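Local coordinates for 3-hydroxyisobutyrate dehydrogenase family protein (Geobacter sulfurreducens, PDB 3PDU) that binds NADP and acts as a succinic semialdehyde reductase of the beta-hydroxyacid dehydrogenase family, probably forming gamma-hydroxybutyrate, at residues Y4-L9 / I60-L65; I92-V97 / A119-T124; R115-P120 / I135-D140. All coordinates share one frame; numbering follows the deposited sequence.

How the contacts relate
The three contacts illustrate how one sheet changes its chemistry from strand to strand. Contact 1 pairs parallel strands 4-7 and 60-63 and is wholly buried; contact 2, also buried and near the chain centre, joins the C-terminal end of strand 90-93 to the break in strand 115-122; contact 3 uses 115-122 again, now antiparallel to 133-139, partly exposed at its R115 and D140 end. Contacts 1 and 2 both touch NADP and meet where I62 packs on M94. Contacts 2 and 3 share A119 and P120. Contact 1 relies on regular backbone bonds and apolar side chains, contact 2 adds water and turn bonds, and contact 3 sets an arginine beside a carboxylate across its two strands.

Contact 1 (Y4-L9 / I60-L65). With NAP (NADP nicotinamide-adenine-dinucleotide phosphate), chain I.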
loop_
_atom_site.group_PDB
_atom_site.type_symbol
_atom_site.label_atom_id
_atom_site.label_comp_id
_atom_site.label_asym_id
_atom_site.label_seq_id
_atom_site.Cartn_x
_atom_site.Cartn_y
_atom_site.Cartn_z
ATOM N N TYR A 4 44.473 -4.449 -14.562
ATOM C CA TYR A 4 43.095 -4.473 -14.094
ATOM C C TYR A 4 42.472 -5.860 -14.112
ATOM O O TYR A 4 42.740 -6.663 -15.016
ATOM C CB TYR A 4 42.240 -3.525 -14.941
ATOM C CG TYR A 4 42.424 -2.078 -14.580
ATOM C CD1 TYR A 4 41.640 -1.503 -13.595
ATOM C CD2 TYR A 4 43.384 -1.294 -15.201
ATOM C CE1 TYR A 4 41.787 -0.187 -13.244
ATOM C CE2 TYR A 4 43.546 0.044 -14.850
ATOM C CZ TYR A 4 42.731 0.584 -13.865
ATOM O OH TYR A 4 42.844 1.900 -13.475
ATOM N N GLY A 5 41.650 -6.131 -13.101
ATOM C CA GLY A 5 40.852 -7.347 -13.022
ATOM C C GLY A 5 39.376 -6.984 -13.108
ATOM O O GLY A 5 38.984 -5.866 -12.775
ATOM N N PHE A 6 38.557 -7.923 -13.563
ATOM C CA PHE A 6 37.120 -7.701 -13.642
ATOM C C PHE A 6 36.349 -9.000 -13.386
ATOM O O PHE A 6 36.530 -10.003 -14.092
ATOM C CB PHE A 6 36.735 -7.092 -14.999
ATOM C CG PHE A 6 35.450 -6.320 -14.961
ATOM C CD1 PHE A 6 35.455 -4.933 -15.063
ATOM C CD2 PHE A 6 34.238 -6.979 -14.797
ATOM C CE1 PHE A 6 34.268 -4.218 -15.027
ATOM C CE2 PHE A 6 33.050 -6.267 -14.740
ATOM C CZ PHE A 6 33.064 -4.884 -14.857
ATOM N N LEU A 7 35.505 -8.976 -12.358
ATOM C CA LEU A 7 34.711 -10.140 -11.942
ATOM C C LEU A 7 33.233 -9.875 -12.193
ATOM O O LEU A 7 32.699 -8.869 -11.723
ATOM C CB LEU A 7 34.902 -10.401 -10.443
ATOM C CG LEU A 7 36.327 -10.361 -9.886
ATOM C CD1 LEU A 7 36.330 -10.596 -8.370
ATOM C CD2 LEU A 7 37.214 -11.385 -10.595
ATOM N N GLY A 8 32.566 -10.767 -12.922
ATOM C CA GLY A 8 31.135 -10.620 -13.152
ATOM C C GLY A 8 30.863 -9.994 -14.509
ATOM O O GLY A 8 30.869 -8.771 -14.657
ATOM N N LEU A 9 30.648 -10.834 -15.511
ATOM C CA LEU A 9 30.451 -10.358 -16.878
ATOM C C LEU A 9 28.993 -10.532 -17.255
ATOM O O LEU A 9 28.650 -11.368 -18.089
ATOM C CB LEU A 9 31.350 -11.147 -17.844
ATOM C CG LEU A 9 32.843 -11.007 -17.507
ATOM C CD1 LEU A 9 33.688 -11.950 -18.370
ATOM C CD2 LEU A 9 33.309 -9.558 -17.657
ATOM N N ILE A 60 44.266 -3.520 -9.654
ATOM C CA ILE A 60 42.930 -3.045 -9.327
ATOM C C ILE A 60 41.918 -3.989 -9.938
ATOM O O ILE A 60 41.907 -4.195 -11.157
ATOM C CB ILE A 60 42.669 -1.621 -9.881
ATOM C CG1 ILE A 60 43.671 -0.612 -9.297
ATOM C CG2 ILE A 60 41.226 -1.192 -9.606
ATOM C CD1 ILE A 60 43.438 0.811 -9.783
ATOM N N THR A 61 41.081 -4.575 -9.094
ATOM C CA THR A 61 40.049 -5.480 -9.569
ATOM C C THR A 61 38.680 -4.894 -9.298
ATOM O O THR A 61 38.379 -4.460 -8.181
ATOM C CB THR A 61 40.142 -6.850 -8.890
ATOM O OG1 THR A 61 41.383 -7.469 -9.251
ATOM C CG2 THR A 61 38.961 -7.747 -9.321
ATOM N N ILE A 62 37.862 -4.881 -10.340
ATOM C CA ILE A 62 36.496 -4.381 -10.268
ATOM C C ILE A 62 35.524 -5.560 -10.276
ATOM O O ILE A 62 35.775 -6.566 -10.952
ATOM C CB ILE A 62 36.218 -3.492 -11.481
ATOM C CG1 ILE A 62 37.045 -2.205 -11.393
ATOM C CG2 ILE A 62 34.740 -3.171 -11.604
ATOM C CD1 ILE A 62 36.919 -1.330 -12.647
ATOM N N ALA A 63 34.437 -5.454 -9.513
ATOM C CA ALA A 63 33.402 -6.487 -9.517
ATOM C C ALA A 63 32.034 -5.897 -9.882
ATOM O O ALA A 63 31.691 -4.788 -9.487
ATOM C CB ALA A 63 33.341 -7.201 -8.155
ATOM N N MET A 64 31.250 -6.641 -10.652
ATOM C CA MET A 64 29.924 -6.163 -11.043
ATOM C C MET A 64 28.957 -7.338 -10.941
ATOM O O MET A 64 28.669 -8.004 -11.931
ATOM C CB MET A 64 29.953 -5.590 -12.461
ATOM C CG MET A 64 28.707 -4.797 -12.836
ATOM S SD MET A 64 28.395 -3.507 -11.616
ATOM C CE MET A 64 27.235 -2.462 -12.475
ATOM N N LEU A 65 28.470 -7.588 -9.731
ATOM C CA LEU A 65 27.759 -8.832 -9.421
ATOM C C LEU A 65 26.291 -8.568 -9.108
ATOM O O LEU A 65 25.904 -7.435 -8.861
ATOM C CB LEU A 65 28.433 -9.542 -8.240
ATOM C CG LEU A 65 29.909 -9.874 -8.481
ATOM C CD1 LEU A 65 30.629 -10.246 -7.186
ATOM C CD2 LEU A 65 30.053 -10.986 -9.533
HETATM P PA NAP I . 23.195 -9.761 -14.477
HETATM O O1A NAP I . 22.101 -10.557 -13.894
HETATM O O2A NAP I . 23.190 -9.730 -15.949
HETATM O O5B NAP I . 24.618 -10.243 -13.939
HETATM C C5B NAP I . 24.868 -10.651 -12.620
HETATM C C4B NAP I . 26.329 -11.096 -12.544
HETATM O O4B NAP I . 26.585 -11.606 -11.242
HETATM C C3B NAP I . 26.665 -12.231 -13.522
HETATM O O3B NAP I . 28.025 -12.090 -13.894
HETATM C C2B NAP I . 26.524 -13.473 -12.658
HETATM O O2B NAP I . 27.316 -14.577 -13.020
HETATM C C1B NAP I . 27.045 -12.928 -11.345
HETATM N N9A NAP I . 26.603 -13.712 -10.187
HETATM C C8A NAP I . 25.340 -13.847 -9.679
HETATM N N7A NAP I . 25.423 -14.659 -8.592
HETATM C C5A NAP I . 26.708 -15.018 -8.402
HETATM C C6A NAP I . 27.335 -15.809 -7.450
HETATM N N6A NAP I . 26.627 -16.380 -6.468
HETATM N N1A NAP I . 28.695 -15.995 -7.539
HETATM C C2A NAP I . 29.428 -15.397 -8.546
HETATM N N3A NAP I . 28.797 -14.611 -9.486
HETATM C C4A NAP I . 27.459 -14.430 -9.408
HETATM O O3 NAP I . 23.048 -8.310 -13.816
HETATM P PN NAP I . 23.533 -6.848 -14.247
HETATM O O1N NAP I . 22.378 -6.151 -14.839
HETATM O O2N NAP I . 24.849 -6.963 -14.925
HETATM O O5D NAP I . 23.732 -6.268 -12.761
HETATM C C5D NAP I . 24.942 -6.364 -12.043
HETATM C C4D NAP I . 24.834 -5.375 -10.889
HETATM O O4D NAP I . 24.707 -4.063 -11.402
HETATM C C3D NAP I . 23.566 -5.620 -10.076
HETATM O O3D NAP I . 23.845 -5.277 -8.727
HETATM C C2D NAP I . 22.569 -4.623 -10.627
HETATM O O2D NAP I . 21.566 -4.268 -9.685
HETATM C C1D NAP I . 23.524 -3.471 -10.914
HETATM N N1N NAP I . 23.083 -2.494 -11.910
HETATM C C2N NAP I . 22.435 -2.889 -13.048
HETATM C C3N NAP I . 22.051 -1.935 -13.996
HETATM C C7N NAP I . 21.360 -2.339 -15.279
HETATM O O7N NAP I . 20.672 -1.355 -15.987
HETATM N N7N NAP I . 21.374 -3.599 -15.723
HETATM C C4N NAP I . 22.343 -0.592 -13.769
HETATM C C5N NAP I . 23.024 -0.201 -12.616
HETATM C C6N NAP I . 23.402 -1.171 -11.695
HETATM P P2B NAP I . 26.721 -15.715 -13.993
HETATM O O1X NAP I . 27.488 -16.956 -13.641
HETATM O O2X NAP I . 25.235 -15.859 -13.741
HETATM O O3X NAP I . 26.937 -15.317 -15.423
#
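Y4-L7 and I60-A63 are parallel neighbours in the Rossmann-type sheet of the NADP-binding domain, and G8 opens what fits a GxGxxG turn after the first strand. The backbone shows how a parallel ladder bonds alternate residues. G5 gives its N-H to I60 O and receives that of I62 on its own carbonyl; L7 repeats the step, its N 2.8 Å from I62 O and its carbonyl taking the N-H of M64.

Apolar contacts occupy both faces. On the face of Y4, F6, I60 and I62, the Y4 ring lies alongside I60, with Y4 CE1 3.8 Å from I60 CB. F6 has CG anti to the backbone N (chi1 -156°), which brings its ring beside I62, where F6 CE1 is 3.6 Å from I62 CG2. Farther round the ring, F6 CE2 comes 3.9 Å from M64 CB, and helix 13-23 packs on F6 through M16 and A17. On the other face the L7 side chain runs nearly perpendicular to that of T61, L7 CG 3.8 Å from T61 CG2, while T61 OG1 stands 3.8 Å from the bare CA of G5.

The cofactor is met where the strands end. A bend at chi2 (54°) leads the M64 side chain away from strand 4-7 to the nicotinamide ribose, where M64 CE lies 3.2 Å from NAP O4D.

Contact 2 (I92-V97 / A119-T124); sequences IDMSTV and APVSGT. With NAP (NADP nicotinamide-adenine-dinucleotide phosphate), chain I.
M94 wraps its side chain round the carbonyl of A119, a case of a flexible thioether lying along the seam where the C-terminal end of strand 90-93 meets the break in strand 115-122. Its CB starts 3.3 Å from A119 O. CG, set anti to the carbonyl carbon of M94 (chi1 -59°), stays close to the same oxygen and also meets the methyl group, with M94 CG 4.0 Å from A119 CB. SD passes more loosely, and on its way it packs against I62 of the neighbouring strand. A turn at chi3 (83°) then brings the tip back, so that M94 CE touches both A119 O and the V121 side chain, 3.6 Å from V121 CG1. Three carbons of M94 (CB, CG and CE) thus press on A119 O, which is buried with no hydrogen-bond partner in the model.

The backbone is joined by one direct bond, from A119 N to D93 O at 2.9 Å. Beyond it a water takes over: it donates to M94 O, accepts from V121 N and also bonds T96 OG1. D93 OD1 holds the following bend as an Asx turn, receiving S95 N from above its carboxylate plane and S95 OG on its syn lone pair, at 2.6 Å from OG to OD1.

The bend presents T96 N to NAP O3D at 3.0 Å, while V121 CG2 lies 3.8 Å from NAP C5N. Such a seam, within a beta-alpha-beta unit (strand 90-93, helix 99-111, strand 115-122), lines the nicotinamide end of the cofactor pocket.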
loop_
_atom_site.group_PDB
_atom_site.type_symbol
_atom_site.label_atom_id
_atom_site.label_comp_id
_atom_site.label_asym_id
_atom_site.label_seq_id
_atom_site.Cartn_x
_atom_site.Cartn_y
_atom_site.Cartn_z
ATOM N N ILE A 92 37.386 -2.879 -6.154
ATOM C CA ILE A 92 36.335 -1.888 -6.333
ATOM C C ILE A 92 35.050 -2.621 -6.660
ATOM O O ILE A 92 34.889 -3.142 -7.760
ATOM C CB ILE A 92 36.660 -0.899 -7.478
ATOM C CG1 ILE A 92 37.986 -0.176 -7.201
ATOM C CG2 ILE A 92 35.519 0.093 -7.678
ATOM C CD1 ILE A 92 38.410 0.790 -8.291
ATOM N N ASP A 93 34.141 -2.685 -5.700
ATOM C CA ASP A 93 32.901 -3.417 -5.923
ATOM C C ASP A 93 31.845 -2.453 -6.420
ATOM O O ASP A 93 31.419 -1.542 -5.704
ATOM C CB ASP A 93 32.453 -4.142 -4.643
ATOM C CG ASP A 93 31.412 -5.238 -4.917
ATOM O OD1 ASP A 93 30.883 -5.304 -6.046
ATOM O OD2 ASP A 93 31.122 -6.032 -3.999
ATOM N N MET A 94 31.442 -2.639 -7.669
ATOM C CA MET A 94 30.485 -1.742 -8.302
ATOM C C MET A 94 29.079 -2.337 -8.313
ATOM O O MET A 94 28.149 -1.749 -8.875
ATOM C CB MET A 94 30.962 -1.396 -9.716
ATOM C CG MET A 94 32.348 -0.737 -9.689
ATOM S SD MET A 94 32.941 -0.136 -11.292
ATOM C CE MET A 94 32.131 1.451 -11.404
ATOM N N SER A 95 28.934 -3.503 -7.680
ATOM C CA SER A 95 27.636 -4.166 -7.524
ATOM C C SER A 95 26.682 -3.310 -6.689
ATOM O O SER A 95 27.116 -2.628 -5.756
ATOM C CB SER A 95 27.822 -5.504 -6.786
ATOM O OG SER A 95 28.841 -6.301 -7.354
ATOM N N THR A 96 25.382 -3.369 -6.982
ATOM C CA THR A 96 24.411 -2.699 -6.115
ATOM C C THR A 96 24.057 -3.618 -4.951
ATOM O O THR A 96 23.409 -4.640 -5.148
ATOM C CB THR A 96 23.136 -2.271 -6.872
ATOM O OG1 THR A 96 23.485 -1.308 -7.876
ATOM C CG2 THR A 96 22.101 -1.629 -5.906
ATOM N N VAL A 97 24.504 -3.248 -3.752
ATOM C CA VAL A 97 24.293 -4.037 -2.545
ATOM C C VAL A 97 23.915 -3.085 -1.407
ATOM O O VAL A 97 23.929 -1.860 -1.576
ATOM C CB VAL A 97 25.578 -4.836 -2.140
ATOM C CG1 VAL A 97 25.972 -5.871 -3.227
ATOM C CG2 VAL A 97 26.744 -3.886 -1.852
ATOM N N ALA A 119 31.667 1.342 -5.538
ATOM C CA ALA A 119 31.351 2.291 -6.596
ATOM C C ALA A 119 30.163 1.838 -7.441
ATOM O O ALA A 119 30.304 1.612 -8.650
ATOM C CB ALA A 119 32.578 2.547 -7.470
ATOM N N PRO A 120 28.980 1.722 -6.814
ATOM C CA PRO A 120 27.796 1.350 -7.593
ATOM C C PRO A 120 27.502 2.462 -8.603
ATOM O O PRO A 120 27.993 3.583 -8.451
ATOM C CB PRO A 120 26.686 1.255 -6.534
ATOM C CG PRO A 120 27.164 2.143 -5.394
ATOM C CD PRO A 120 28.663 2.014 -5.399
ATOM N N VAL A 121 26.724 2.161 -9.629
ATOM C CA VAL A 121 26.513 3.126 -10.692
ATOM C C VAL A 121 25.042 3.418 -10.972
ATOM O O VAL A 121 24.166 2.590 -10.721
ATOM C CB VAL A 121 27.176 2.652 -12.000
ATOM C CG1 VAL A 121 28.661 2.378 -11.783
ATOM C CG2 VAL A 121 26.464 1.406 -12.555
ATOM N N SER A 122 24.777 4.605 -11.502
ATOM C CA SER A 122 23.454 4.924 -12.011
ATOM C C SER A 122 23.567 4.965 -13.539
ATOM O O SER A 122 24.450 5.629 -14.085
ATOM C CB SER A 122 22.987 6.273 -11.441
ATOM O OG SER A 122 21.701 6.621 -11.916
ATOM N N GLY A 123 22.694 4.238 -14.230
ATOM C CA GLY A 123 22.821 4.079 -15.674
ATOM C C GLY A 123 22.656 2.609 -16.028
ATOM O O GLY A 123 23.144 1.745 -15.303
ATOM N N THR A 124 21.967 2.327 -17.129
ATOM C CA THR A 124 21.570 0.960 -17.463
ATOM C C THR A 124 22.466 0.390 -18.568
ATOM O O THR A 124 23.608 0.819 -18.722
ATOM C CB THR A 124 20.024 0.880 -17.797
ATOM O OG1 THR A 124 19.621 -0.473 -18.007
ATOM C CG2 THR A 124 19.680 1.685 -19.028
HETATM P PA NAP I . 23.195 -9.761 -14.477
HETATM O O1A NAP I . 22.101 -10.557 -13.894
HETATM O O2A NAP I . 23.190 -9.730 -15.949
HETATM O O5B NAP I . 24.618 -10.243 -13.939
HETATM C C5B NAP I . 24.868 -10.651 -12.620
HETATM C C4B NAP I . 26.329 -11.096 -12.544
HETATM O O4B NAP I . 26.585 -11.606 -11.242
HETATM C C3B NAP I . 26.665 -12.231 -13.522
HETATM O O3B NAP I . 28.025 -12.090 -13.894
HETATM C C2B NAP I . 26.524 -13.473 -12.658
HETATM O O2B NAP I . 27.316 -14.577 -13.020
HETATM C C1B NAP I . 27.045 -12.928 -11.345
HETATM N N9A NAP I . 26.603 -13.712 -10.187
HETATM C C8A NAP I . 25.340 -13.847 -9.679
HETATM N N7A NAP I . 25.423 -14.659 -8.592
HETATM C C5A NAP I . 26.708 -15.018 -8.402
HETATM C C6A NAP I . 27.335 -15.809 -7.450
HETATM N N6A NAP I . 26.627 -16.380 -6.468
HETATM N N1A NAP I . 28.695 -15.995 -7.539
HETATM C C2A NAP I . 29.428 -15.397 -8.546
HETATM N N3A NAP I . 28.797 -14.611 -9.486
HETATM C C4A NAP I . 27.459 -14.430 -9.408
HETATM O O3 NAP I . 23.048 -8.310 -13.816
HETATM P PN NAP I . 23.533 -6.848 -14.247
HETATM O O1N NAP I . 22.378 -6.151 -14.839
HETATM O O2N NAP I . 24.849 -6.963 -14.925
HETATM O O5D NAP I . 23.732 -6.268 -12.761
HETATM C C5D NAP I . 24.942 -6.364 -12.043
HETATM C C4D NAP I . 24.834 -5.375 -10.889
HETATM O O4D NAP I . 24.707 -4.063 -11.402
HETATM C C3D NAP I . 23.566 -5.620 -10.076
HETATM O O3D NAP I . 23.845 -5.277 -8.727
HETATM C C2D NAP I . 22.569 -4.623 -10.627
HETATM O O2D NAP I . 21.566 -4.268 -9.685
HETATM C C1D NAP I . 23.524 -3.471 -10.914
HETATM N N1N NAP I . 23.083 -2.494 -11.910
HETATM C C2N NAP I . 22.435 -2.889 -13.048
HETATM C C3N NAP I . 22.051 -1.935 -13.996
HETATM C C7N NAP I . 21.360 -2.339 -15.279
HETATM O O7N NAP I . 20.672 -1.355 -15.987
HETATM N N7N NAP I . 21.374 -3.599 -15.723
HETATM C C4N NAP I . 22.343 -0.592 -13.769
HETATM C C5N NAP I . 23.024 -0.201 -12.616
HETATM C C6N NAP I . 23.402 -1.171 -11.695
HETATM P P2B NAP I . 26.721 -15.715 -13.993
HETATM O O1X NAP I . 27.488 -16.956 -13.641
HETATM O O2X NAP I . 25.235 -15.859 -13.741
HETATM O O3X NAP I . 26.937 -15.317 -15.423
HETATM O O HOH W 1 25.641 -0.677 -9.402
#

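Contact 3 (R115-P120 / I135-D140); sequences RFLEAP and ILAAGD
E118 and A138 exchange two backbone bonds, E118 N to A138 O and A138 N to E118 O, both 2.9 Å. One bond follows on either side, D140 N to F116 O and L136 N to P120 O. L136 O is buried without a hydrogen-bond partner, since P120, whose CD comes within 3.3 Å of it, has no N-H to return the bond. L117 CD1 packs 3.4 Å from A138 O, which accepts from E118 N. Here the sheet departs from its parallel Rossmann run: strand 133-139 is antiparallel to 115-122, and D140 N-caps helix 141-146, its OD1 accepting from L143 N and bonded to S142 OG. CG of E118 sits between its backbone N and carbonyl carbon (chi1 67°), and from there the extended chain passes over the A138 methyl, OE2 3.5 Å from A138 CB. OE1 is satisfied by S102 OG and OE2 by G165 N and A168 N. R115 runs across the D140 carboxylate with its aliphatic part, CG 3.7 Å from OD2. The guanidinium and carboxylate planes stand 89° apart, with R115 NH1 4.2 Å from D140 OD1, beyond a salt bridge; NH1 pairs instead with D146 and S142 OG.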
loop_
_atom_site.group_PDB
_atom_site.type_symbol
_atom_site.label_atom_id
_atom_site.label_comp_id
_atom_site.label_asym_id
_atom_site.label_seq_id
_atom_site.Cartn_x
_atom_site.Cartn_y
_atom_site.Cartn_z
ATOM N N ARG A 115 43.148 -2.506 -0.597
ATOM C CA ARG A 115 42.355 -1.281 -0.488
ATOM C C ARG A 115 40.979 -1.527 -1.076
ATOM O O ARG A 115 40.856 -2.257 -2.065
ATOM C CB ARG A 115 43.044 -0.116 -1.211
ATOM C CG ARG A 115 44.405 0.265 -0.623
ATOM C CD ARG A 115 45.071 1.364 -1.442
ATOM N NE ARG A 115 45.439 0.899 -2.776
ATOM C CZ ARG A 115 45.635 1.698 -3.820
ATOM N NH1 ARG A 115 45.487 3.009 -3.692
ATOM N NH2 ARG A 115 45.975 1.187 -5.001
ATOM N N PHE A 116 39.953 -0.930 -0.466
ATOM C CA PHE A 116 38.573 -1.141 -0.889
ATOM C C PHE A 116 37.853 0.163 -1.213
ATOM O O PHE A 116 37.965 1.170 -0.498
ATOM C CB PHE A 116 37.745 -1.912 0.155
ATOM C CG PHE A 116 36.305 -2.115 -0.262
ATOM C CD1 PHE A 116 35.977 -3.075 -1.213
ATOM C CD2 PHE A 116 35.288 -1.327 0.268
ATOM C CE1 PHE A 116 34.658 -3.256 -1.622
ATOM C CE2 PHE A 116 33.968 -1.510 -0.122
ATOM C CZ PHE A 116 33.653 -2.472 -1.073
ATOM N N LEU A 117 37.099 0.123 -2.299
ATOM C CA LEU A 117 36.223 1.221 -2.678
ATOM C C LEU A 117 34.926 0.619 -3.174
ATOM O O LEU A 117 34.951 -0.341 -3.946
ATOM C CB LEU A 117 36.879 2.005 -3.823
ATOM C CG LEU A 117 36.207 3.288 -4.300
ATOM C CD1 LEU A 117 36.446 4.394 -3.279
ATOM C CD2 LEU A 117 36.779 3.689 -5.662
ATOM N N GLU A 118 33.785 1.151 -2.738
ATOM C CA GLU A 118 32.526 0.736 -3.347
ATOM C C GLU A 118 32.241 1.768 -4.423
ATOM O O GLU A 118 32.574 2.941 -4.261
ATOM C CB GLU A 118 31.391 0.669 -2.314
ATOM C CG GLU A 118 30.966 2.026 -1.740
ATOM C CD GLU A 118 29.770 1.929 -0.799
ATOM O OE1 GLU A 118 29.221 0.819 -0.632
ATOM O OE2 GLU A 118 29.381 2.967 -0.217
ATOM N N ALA A 119 31.667 1.342 -5.538
ATOM C CA ALA A 119 31.351 2.291 -6.596
ATOM C C ALA A 119 30.163 1.838 -7.441
ATOM O O ALA A 119 30.304 1.612 -8.650
ATOM C CB ALA A 119 32.578 2.547 -7.470
ATOM N N PRO A 120 28.980 1.722 -6.814
ATOM C CA PRO A 120 27.796 1.350 -7.593
ATOM C C PRO A 120 27.502 2.462 -8.603
ATOM O O PRO A 120 27.993 3.583 -8.451
ATOM C CB PRO A 120 26.686 1.255 -6.534
ATOM C CG PRO A 120 27.164 2.143 -5.394
ATOM C CD PRO A 120 28.663 2.014 -5.399
ATOM N N ILE A 135 29.109 7.307 -11.589
ATOM C CA ILE A 135 29.752 6.428 -10.623
ATOM C C ILE A 135 29.682 7.036 -9.224
ATOM O O ILE A 135 30.121 8.172 -9.013
ATOM C CB ILE A 135 31.207 6.131 -11.053
ATOM C CG1 ILE A 135 31.195 5.366 -12.381
ATOM C CG2 ILE A 135 31.942 5.341 -9.984
ATOM C CD1 ILE A 135 32.560 5.250 -13.038
ATOM N N LEU A 136 29.108 6.277 -8.289
ATOM C CA LEU A 136 28.850 6.739 -6.915
ATOM C C LEU A 136 29.809 6.095 -5.914
ATOM O O LEU A 136 29.442 5.183 -5.173
ATOM C CB LEU A 136 27.416 6.398 -6.522
ATOM C CG LEU A 136 26.359 6.899 -7.517
ATOM C CD1 LEU A 136 24.995 6.306 -7.203
ATOM C CD2 LEU A 136 26.301 8.431 -7.551
ATOM N N ALA A 137 31.033 6.586 -5.872
ATOM C CA ALA A 137 32.080 5.914 -5.107
ATOM C C ALA A 137 32.136 6.361 -3.640
ATOM O O ALA A 137 31.703 7.468 -3.296
ATOM C CB ALA A 137 33.418 6.136 -5.780
ATOM N N ALA A 138 32.650 5.474 -2.790
ATOM C CA ALA A 138 32.905 5.753 -1.373
ATOM C C ALA A 138 33.926 4.751 -0.846
ATOM O O ALA A 138 33.898 3.572 -1.208
ATOM C CB ALA A 138 31.599 5.677 -0.549
ATOM N N GLY A 139 34.834 5.223 0.002
ATOM C CA GLY A 139 35.884 4.382 0.540
ATOM C C GLY A 139 37.259 4.986 0.295
ATOM O O GLY A 139 37.435 6.201 0.350
ATOM N N ASP A 140 38.229 4.133 -0.008
ATOM C CA ASP A 140 39.636 4.538 -0.031
ATOM C C ASP A 140 39.945 5.604 -1.087
ATOM O O ASP A 140 39.802 5.363 -2.281
ATOM C CB ASP A 140 40.528 3.310 -0.220
ATOM C CG ASP A 140 42.000 3.639 -0.112
ATOM O OD1 ASP A 140 42.518 4.359 -0.986
ATOM O OD2 ASP A 140 42.640 3.180 0.849
#